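Local coordinates for protein DMATS type aromatic prenyltransferase (PDB 6ZRY) that probably transfers a dimethylallyl group to the indole ring of tryptophan, as a DMATS-type aromatic prenyltransferase with the ABBA-barrel fold, at residues A219-W222 with D223-A227; D287-A290 with R291-A295; R112-S115 with V116-L119. All coordinates share one frame; numbering follows the deposited sequence.

Interaction 1: A219-W222 with D223-A227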
loop_
_atom_site.group_PDB
_atom_site.type_symbol
_atom_site.label_atom_id
_atom_site.label_comp_id
_atom_site.label_asym_id
_atom_site.label_seq_id
_atom_site.Cartn_x
_atom_site.Cartn_y
_atom_site.Cartn_z
ATOM N N ALA A 219 -10.421 -0.481 -16.453
ATOM C CA ALA A 219 -9.535 -1.423 -17.156
ATOM C C ALA A 219 -10.218 -2.778 -17.289
ATOM O O ALA A 219 -10.920 -3.235 -16.319
ATOM C CB ALA A 219 -8.209 -1.545 -16.435
ATOM N N GLU A 220 -10.000 -3.415 -18.432
ATOM C CA GLU A 220 -10.320 -4.841 -18.659
ATOM C C GLU A 220 -9.230 -5.686 -18.000
ATOM O O GLU A 220 -8.046 -5.329 -18.143
ATOM C CB GLU A 220 -10.377 -5.138 -20.160
ATOM C CG GLU A 220 -11.426 -4.331 -20.888
ATOM C CD GLU A 220 -12.844 -4.820 -20.683
ATOM O OE1 GLU A 220 -13.043 -5.794 -19.903
ATOM O OE2 GLU A 220 -13.763 -4.219 -21.299
ATOM N N VAL A 221 -9.607 -6.770 -17.339
ATOM C CA VAL A 221 -8.640 -7.755 -16.766
ATOM C C VAL A 221 -7.709 -8.244 -17.895
ATOM O O VAL A 221 -6.557 -8.500 -17.627
ATOM C CB VAL A 221 -9.357 -8.906 -16.024
ATOM C CG1 VAL A 221 -10.278 -9.706 -16.913
ATOM C CG2 VAL A 221 -8.378 -9.835 -15.350
ATOM N N TRP A 222 -8.220 -8.398 -19.118
ATOM C CA TRP A 222 -7.407 -8.742 -20.319
ATOM C C TRP A 222 -6.206 -7.798 -20.433
ATOM O O TRP A 222 -5.069 -8.269 -20.648
ATOM C CB TRP A 222 -8.285 -8.654 -21.548
ATOM C CG TRP A 222 -7.596 -8.879 -22.857
ATOM C CD1 TRP A 222 -7.174 -7.912 -23.720
ATOM C CD2 TRP A 222 -7.321 -10.141 -23.504
ATOM N NE1 TRP A 222 -6.656 -8.474 -24.853
ATOM C CE2 TRP A 222 -6.712 -9.838 -24.743
ATOM C CE3 TRP A 222 -7.477 -11.488 -23.154
ATOM C CZ2 TRP A 222 -6.285 -10.830 -25.632
ATOM C CZ3 TRP A 222 -7.074 -12.471 -24.045
ATOM C CH2 TRP A 222 -6.483 -12.144 -25.269
ATOM N N ASP A 223 -6.447 -6.515 -20.294
ATOM C CA ASP A 223 -5.402 -5.473 -20.468
ATOM C C ASP A 223 -4.460 -5.442 -19.256
ATOM O O ASP A 223 -3.290 -5.273 -19.450
ATOM C CB ASP A 223 -6.024 -4.106 -20.727
ATOM C CG ASP A 223 -6.730 -4.000 -22.066
ATOM O OD1 ASP A 223 -6.152 -4.466 -23.084
ATOM O OD2 ASP A 223 -7.864 -3.415 -22.101
ATOM N N VAL A 224 -4.984 -5.586 -18.031
ATOM C CA VAL A 224 -4.149 -5.576 -16.828
ATOM C C VAL A 224 -3.227 -6.811 -16.834
ATOM O O VAL A 224 -2.066 -6.683 -16.433
ATOM C CB VAL A 224 -5.020 -5.488 -15.566
ATOM C CG1 VAL A 224 -4.202 -5.622 -14.318
ATOM C CG2 VAL A 224 -5.822 -4.198 -15.550
ATOM N N THR A 225 -3.704 -7.969 -17.260
ATOM C CA THR A 225 -2.862 -9.207 -17.323
ATOM C C THR A 225 -1.885 -9.096 -18.483
ATOM O O THR A 225 -0.829 -9.696 -18.393
ATOM C CB THR A 225 -3.699 -10.491 -17.360
ATOM O OG1 THR A 225 -4.658 -10.444 -18.411
ATOM C CG2 THR A 225 -4.399 -10.732 -16.041
ATOM N N ARG A 226 -2.215 -8.364 -19.536
ATOM C CA ARG A 226 -1.236 -8.120 -20.639
ATOM C C ARG A 226 -0.087 -7.245 -20.081
ATOM O O ARG A 226 1.075 -7.555 -20.352
ATOM C CB ARG A 226 -1.894 -7.466 -21.856
ATOM C CG ARG A 226 -0.898 -7.122 -22.953
ATOM C CD ARG A 226 0.066 -8.223 -23.366
ATOM N NE ARG A 226 1.002 -7.681 -24.325
ATOM C CZ ARG A 226 2.026 -6.913 -24.021
ATOM N NH1 ARG A 226 2.305 -6.646 -22.750
ATOM N NH2 ARG A 226 2.780 -6.390 -24.988
ATOM N N ALA A 227 -0.398 -6.239 -19.283
ATOM C CA ALA A 227 0.627 -5.426 -18.594
ATOM C C ALA A 227 1.453 -6.353 -17.694
ATOM O O ALA A 227 2.691 -6.322 -17.756
ATOM C CB ALA A 227 -0.010 -4.305 -17.847
HETATM O O HOH W 1 -8.780 -1.789 -20.465
#
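The carbonyl oxygen of Glu220 takes two backbone N-H groups. Val224 N lies 3.1 Å from Glu220 O, in the carbonyl plane, and its bond is fairly straight at 160°. Asp223 N also reaches this oxygen, but that bond is weak and bent. One residue further on, Val221 O accepts from Thr225 N at 2.9 Å. The hydroxyl of Thr225 reaches back to the same carbonyl oxygen. OG1 sits between its own backbone N and carbonyl carbon (chi1 53°), which turns it back along the chain. Thr225 OG1 lies 2.8 Å from Val221 O. Trp222 O is a second candidate, 3.1 Å from Thr225 OG1, and the one proton may serve either.

This is the start of helix 221-228, directly after strand 209-220 of the ABBA barrel, and Glu220 holds the N-cap position. The carboxylate of Asp223, at N3, returns towards the cap through a water. The water donates to Asp223 OD2 and accepts from Glu220 N at 2.9 Å. It stands in for the direct bond that an N3 acid makes in a capping box. An alanine in place of Asp223 would probably leave this water and Glu220 N without their carboxylate link. The carboxylate of Glu220 turns away instead to a salt bridge with Arg252.

Asp223 OD1 stands at the edge of the Trp222 ring, 3.7 Å from CD1, with the carboxylate and ring planes 71° apart. On the apolar side, Val224 CG2 touches Ala219 CB at 3.7 Å. Val224 also packs on Leu258, Tyr274 and Ile276 of the neighbouring strands.

Interaction 2: D287-A290 with R291-A295; sequences DQEA and RDRVA
Glu289 and Arg293 form a salt bridge one helical turn apart. Glu289 OE2 meets Arg293 NH2 at 2.9 Å, but the hydrogen bond within the pair is weak, bent to 140°. The carboxylate and guanidinium planes are turned 67° against each other. A water makes a second link: it donates to Glu289 OE2 and accepts from Arg293 NE at 2.9 Å, lying in the guanidinium plane. Glu289 reaches this position as an extended chain, and its other oxygen, OE1, takes the N-H of Thr285. Arg293 NH1 is held by the carbonyls of Ala246 and Tyr283.

Amide and carboxylate contacts form a second i to i+4 pair. Gln288 NE2 donates to Asp292 OD1 at 3.1 Å, with the oxygen in the amide plane but the amide nitrogen above the carboxylate plane. The bend of Gln288 at chi2 (64°) carries the amide toward Asp292 on the next turn. Arg291 NH1 makes a salt bridge to Asp292 OD1 at 2.9 Å, from the opposite face of the carboxylate. Arg291 NE forms another with Asp309. Ala295 CB covers one face of the Arg291 guanidinium.

These pairs run along helix 287-300, one of the helices that surround the antiparallel barrel. The backbone carries regular helical bonds, among them Arg291 N to Asp287 O at 2.8 Å. Val294 N to Ala290 O is the straighter. Val294 CG2 rests 3.3 Å from Ala290 O, the oxygen that its own N-H binds.

The apolar contacts reach the sheet. Ala290 and Val294 both pack on Ile327 of strand 327-333.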
loop_
_atom_site.group_PDB
_atom_site.type_symbol
_atom_site.label_atom_id
_atom_site.label_comp_id
_atom_site.label_asym_id
_atom_site.label_seq_id
_atom_site.Cartn_x
_atom_site.Cartn_y
_atom_site.Cartn_z
ATOM N N ASP A 287 -18.794 -6.084 3.940
ATOM C CA ASP A 287 -17.570 -6.746 4.406
ATOM C C ASP A 287 -17.802 -8.230 4.678
ATOM O O ASP A 287 -16.813 -8.944 4.706
ATOM C CB ASP A 287 -17.014 -5.969 5.587
ATOM C CG ASP A 287 -16.235 -4.779 5.064
ATOM O OD1 ASP A 287 -15.279 -5.047 4.243
ATOM O OD2 ASP A 287 -16.587 -3.618 5.447
ATOM N N GLN A 288 -19.038 -8.684 4.910
ATOM C CA GLN A 288 -19.295 -10.140 5.020
ATOM C C GLN A 288 -19.010 -10.752 3.657
ATOM O O GLN A 288 -18.246 -11.747 3.588
ATOM C CB GLN A 288 -20.705 -10.471 5.461
ATOM C CG GLN A 288 -20.912 -11.969 5.691
ATOM C CD GLN A 288 -20.083 -12.508 6.820
ATOM O OE1 GLN A 288 -20.260 -12.141 7.985
ATOM N NE2 GLN A 288 -19.124 -13.352 6.495
ATOM N N GLU A 289 -19.544 -10.161 2.609
ATOM C CA GLU A 289 -19.274 -10.669 1.243
ATOM C C GLU A 289 -17.775 -10.568 0.939
ATOM O O GLU A 289 -17.190 -11.557 0.379
ATOM C CB GLU A 289 -20.077 -9.945 0.186
ATOM C CG GLU A 289 -19.923 -10.634 -1.159
ATOM C CD GLU A 289 -20.691 -10.048 -2.315
ATOM O OE1 GLU A 289 -20.992 -8.865 -2.272
ATOM O OE2 GLU A 289 -21.003 -10.830 -3.264
ATOM N N ALA A 290 -17.130 -9.448 1.274
ATOM C CA ALA A 290 -15.690 -9.313 0.998
ATOM C C ALA A 290 -14.948 -10.396 1.791
ATOM O O ALA A 290 -14.049 -10.999 1.252
ATOM C CB ALA A 290 -15.143 -7.906 1.354
ATOM N N ARG A 291 -15.308 -10.605 3.050
ATOM C CA ARG A 291 -14.570 -11.584 3.903
ATOM C C ARG A 291 -14.714 -12.973 3.255
ATOM O O ARG A 291 -13.744 -13.708 3.222
ATOM C CB ARG A 291 -15.065 -11.564 5.355
ATOM C CG ARG A 291 -14.457 -12.680 6.199
ATOM C CD ARG A 291 -15.281 -13.960 6.147
ATOM N NE ARG A 291 -14.609 -15.090 6.757
ATOM C CZ ARG A 291 -14.882 -16.374 6.507
ATOM N NH1 ARG A 291 -15.804 -16.710 5.625
ATOM N NH2 ARG A 291 -14.202 -17.321 7.131
ATOM N N ASP A 292 -15.910 -13.289 2.782
ATOM C CA ASP A 292 -16.222 -14.609 2.158
ATOM C C ASP A 292 -15.370 -14.810 0.907
ATOM O O ASP A 292 -14.886 -15.928 0.730
ATOM C CB ASP A 292 -17.722 -14.762 1.938
ATOM C CG ASP A 292 -18.496 -14.900 3.250
ATOM O OD1 ASP A 292 -17.846 -15.177 4.324
ATOM O OD2 ASP A 292 -19.709 -14.740 3.218
ATOM N N ARG A 293 -15.167 -13.778 0.087
ATOM C CA ARG A 293 -14.356 -13.891 -1.136
ATOM C C ARG A 293 -12.903 -14.090 -0.764
ATOM O O ARG A 293 -12.242 -14.914 -1.373
ATOM C CB ARG A 293 -14.512 -12.661 -2.015
ATOM C CG ARG A 293 -15.916 -12.476 -2.532
ATOM C CD ARG A 293 -15.955 -11.463 -3.624
ATOM N NE ARG A 293 -17.303 -11.196 -4.081
ATOM C CZ ARG A 293 -17.655 -10.146 -4.830
ATOM N NH1 ARG A 293 -16.763 -9.234 -5.198
ATOM N NH2 ARG A 293 -18.919 -9.964 -5.133
ATOM N N VAL A 294 -12.406 -13.315 0.179
ATOM C CA VAL A 294 -10.996 -13.386 0.582
ATOM C C VAL A 294 -10.741 -14.745 1.215
ATOM O O VAL A 294 -9.751 -15.337 0.905
ATOM C CB VAL A 294 -10.618 -12.233 1.519
ATOM C CG1 VAL A 294 -9.203 -12.412 2.051
ATOM C CG2 VAL A 294 -10.776 -10.888 0.818
ATOM N N ALA A 295 -11.649 -15.228 2.064
ATOM C CA ALA A 295 -11.554 -16.589 2.635
ATOM C C ALA A 295 -11.477 -17.644 1.524
ATOM O O ALA A 295 -10.635 -18.579 1.637
ATOM C CB ALA A 295 -12.710 -16.829 3.564
HETATM O O HOH W 2 -19.281 -13.280 -3.461
#

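Interaction 3: R112-S115 with V116-L119; sequences RLDS and VRDL
Arg112 meets Val116 through its carbonyl oxygen, with Val116 CG2 4.0 Å from Arg112 O. The two segments carry the chain from short helix 111-114 to the weakly bonded helix 117-120 of the ABBA fold, and a type I beta turn from Asp114 to Arg117 makes the link. The side chain of Arg112 points away from this turn, and its NH2 binds the carbonyl of Gly205.

Leu113 contributes a backbone bond and an apolar side chain. Leu113 O accepts from Val116 N at 3.2 Å. The bond is straight at the hydrogen (161°), but the donor lies above the carbonyl plane. Val116 CG2 presses against the same oxygen. Leu113 CG and CD2 each approach Arg117 NH1, so an aliphatic branch borders the charged group. Leu113 itself packs on Leu202.

Asp114 carries the main charge pair. Its side chain and that of Arg117 lie side by side and point the same way. Asp114 OD2 sits at the guanidinium edge, 2.6 Å from Arg117 NH1, and is met nearly along its C-O direction. A second, weak bond runs from Arg117 NE to Asp114 OD2, at 3.3 Å. The bend of Arg117 at chi3 (-68°) brings the guanidinium back over the turn. The other oxygen of Asp114, OD1, is hydrogen-bonded to Thr110 OG1. The backbone of Asp114 closes the turn, with Arg117 N donating to Asp114 O at 3.2 Å. A water also donates to Asp114 O, and it accepts from Asp118 N at 3.1 Å.

Ser115 ends the segment. Its carbonyl oxygen accepts from Arg169 NH1, which also pairs with Asp118 OD1. Ser115 OG turns back to donate to Arg112 O, and it lies 3.9 Å from Val116 CG1.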
loop_
_atom_site.group_PDB
_atom_site.type_symbol
_atom_site.label_atom_id
_atom_site.label_comp_id
_atom_site.label_asym_id
_atom_site.label_seq_id
_atom_site.Cartn_x
_atom_site.Cartn_y
_atom_site.Cartn_z
ATOM N N ARG A 112 20.855 5.297 -1.232
ATOM C CA ARG A 112 20.084 5.035 -2.483
ATOM C C ARG A 112 18.885 5.981 -2.546
ATOM O O ARG A 112 18.740 6.678 -3.557
ATOM C CB ARG A 112 19.630 3.577 -2.592
ATOM C CG ARG A 112 20.762 2.589 -2.810
ATOM C CD ARG A 112 20.399 1.522 -3.835
ATOM N NE ARG A 112 21.487 0.573 -4.080
ATOM C CZ ARG A 112 21.833 -0.391 -3.247
ATOM N NH1 ARG A 112 22.829 -1.205 -3.555
ATOM N NH2 ARG A 112 21.187 -0.547 -2.105
ATOM N N LEU A 113 18.084 6.043 -1.477
ATOM C CA LEU A 113 16.934 6.980 -1.359
ATOM C C LEU A 113 17.445 8.424 -1.510
ATOM O O LEU A 113 16.863 9.192 -2.312
ATOM C CB LEU A 113 16.216 6.745 -0.012
ATOM C CG LEU A 113 15.084 7.720 0.312
ATOM C CD1 LEU A 113 13.948 7.595 -0.707
ATOM C CD2 LEU A 113 14.554 7.514 1.728
ATOM N N ASP A 114 18.526 8.783 -0.816
ATOM C CA ASP A 114 19.106 10.158 -0.864
ATOM C C ASP A 114 19.493 10.512 -2.303
ATOM O O ASP A 114 19.278 11.697 -2.706
ATOM C CB ASP A 114 20.287 10.297 0.099
ATOM C CG ASP A 114 19.872 10.232 1.559
ATOM O OD1 ASP A 114 20.672 9.754 2.371
ATOM O OD2 ASP A 114 18.742 10.627 1.858
ATOM N N SER A 115 19.996 9.536 -3.071
ATOM C CA SER A 115 20.547 9.762 -4.423
ATOM C C SER A 115 19.440 10.217 -5.399
ATOM O O SER A 115 19.805 10.794 -6.444
ATOM C CB SER A 115 21.297 8.547 -4.919
ATOM O OG SER A 115 20.412 7.588 -5.500
ATOM N N VAL A 116 18.147 10.021 -5.080
ATOM C CA VAL A 116 17.030 10.386 -6.017
ATOM C C VAL A 116 16.133 11.498 -5.441
ATOM O O VAL A 116 15.186 11.884 -6.152
ATOM C CB VAL A 116 16.182 9.156 -6.385
ATOM C CG1 VAL A 116 16.985 8.148 -7.208
ATOM C CG2 VAL A 116 15.577 8.499 -5.160
ATOM N N ARG A 117 16.419 11.987 -4.220
ATOM C CA ARG A 117 15.620 13.004 -3.475
ATOM C C ARG A 117 15.336 14.236 -4.350
ATOM O O ARG A 117 14.166 14.653 -4.427
ATOM C CB ARG A 117 16.395 13.431 -2.222
ATOM C CG ARG A 117 15.536 14.037 -1.123
ATOM C CD ARG A 117 16.305 14.152 0.188
ATOM N NE ARG A 117 16.605 12.846 0.770
ATOM C CZ ARG A 117 15.720 12.054 1.369
ATOM N NH1 ARG A 117 16.115 10.894 1.858
ATOM N NH2 ARG A 117 14.443 12.415 1.485
ATOM N N ASP A 118 16.363 14.786 -4.993
ATOM C CA ASP A 118 16.279 16.041 -5.784
ATOM C C ASP A 118 15.334 15.874 -6.969
ATOM O O ASP A 118 14.795 16.909 -7.417
ATOM C CB ASP A 118 17.658 16.550 -6.237
ATOM C CG ASP A 118 18.348 15.722 -7.297
ATOM O OD1 ASP A 118 18.753 14.599 -6.981
ATOM O OD2 ASP A 118 18.491 16.225 -8.430
ATOM N N LEU A 119 15.141 14.644 -7.483
ATOM C CA LEU A 119 14.231 14.411 -8.622
ATOM C C LEU A 119 12.792 14.594 -8.166
ATOM O O LEU A 119 11.998 15.072 -8.972
ATOM C CB LEU A 119 14.449 13.006 -9.208
ATOM C CG LEU A 119 15.837 12.733 -9.758
ATOM C CD1 LEU A 119 15.940 11.293 -10.222
ATOM C CD2 LEU A 119 16.179 13.684 -10.900
HETATM O O HOH W 3 19.412 14.112 -4.687
#

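Overall arrangement
From the N terminus the order is interaction 3, interaction 1, interaction 2. They lie in series, and none nests in or crosses another. Each joins adjacent segments, so each closes only a local turn. Interaction 3 joins helices 111-114 and 117-120, before strand 131-138; the turn between them and helix 117-120 rest on helix 159-170. Interaction 1 marks the passage from strand 209-220 into helix 221-228, beside helix 236-247. Interaction 2 lies in helix 287-300, which follows strand 273-278 and packs on strand 327-333 and helix 305-315. Interactions 2 and 3 sit on opposite sides of the chain's centre, their centres 40 Å apart. The centres of interactions 1 and 2 are 24 Å apart.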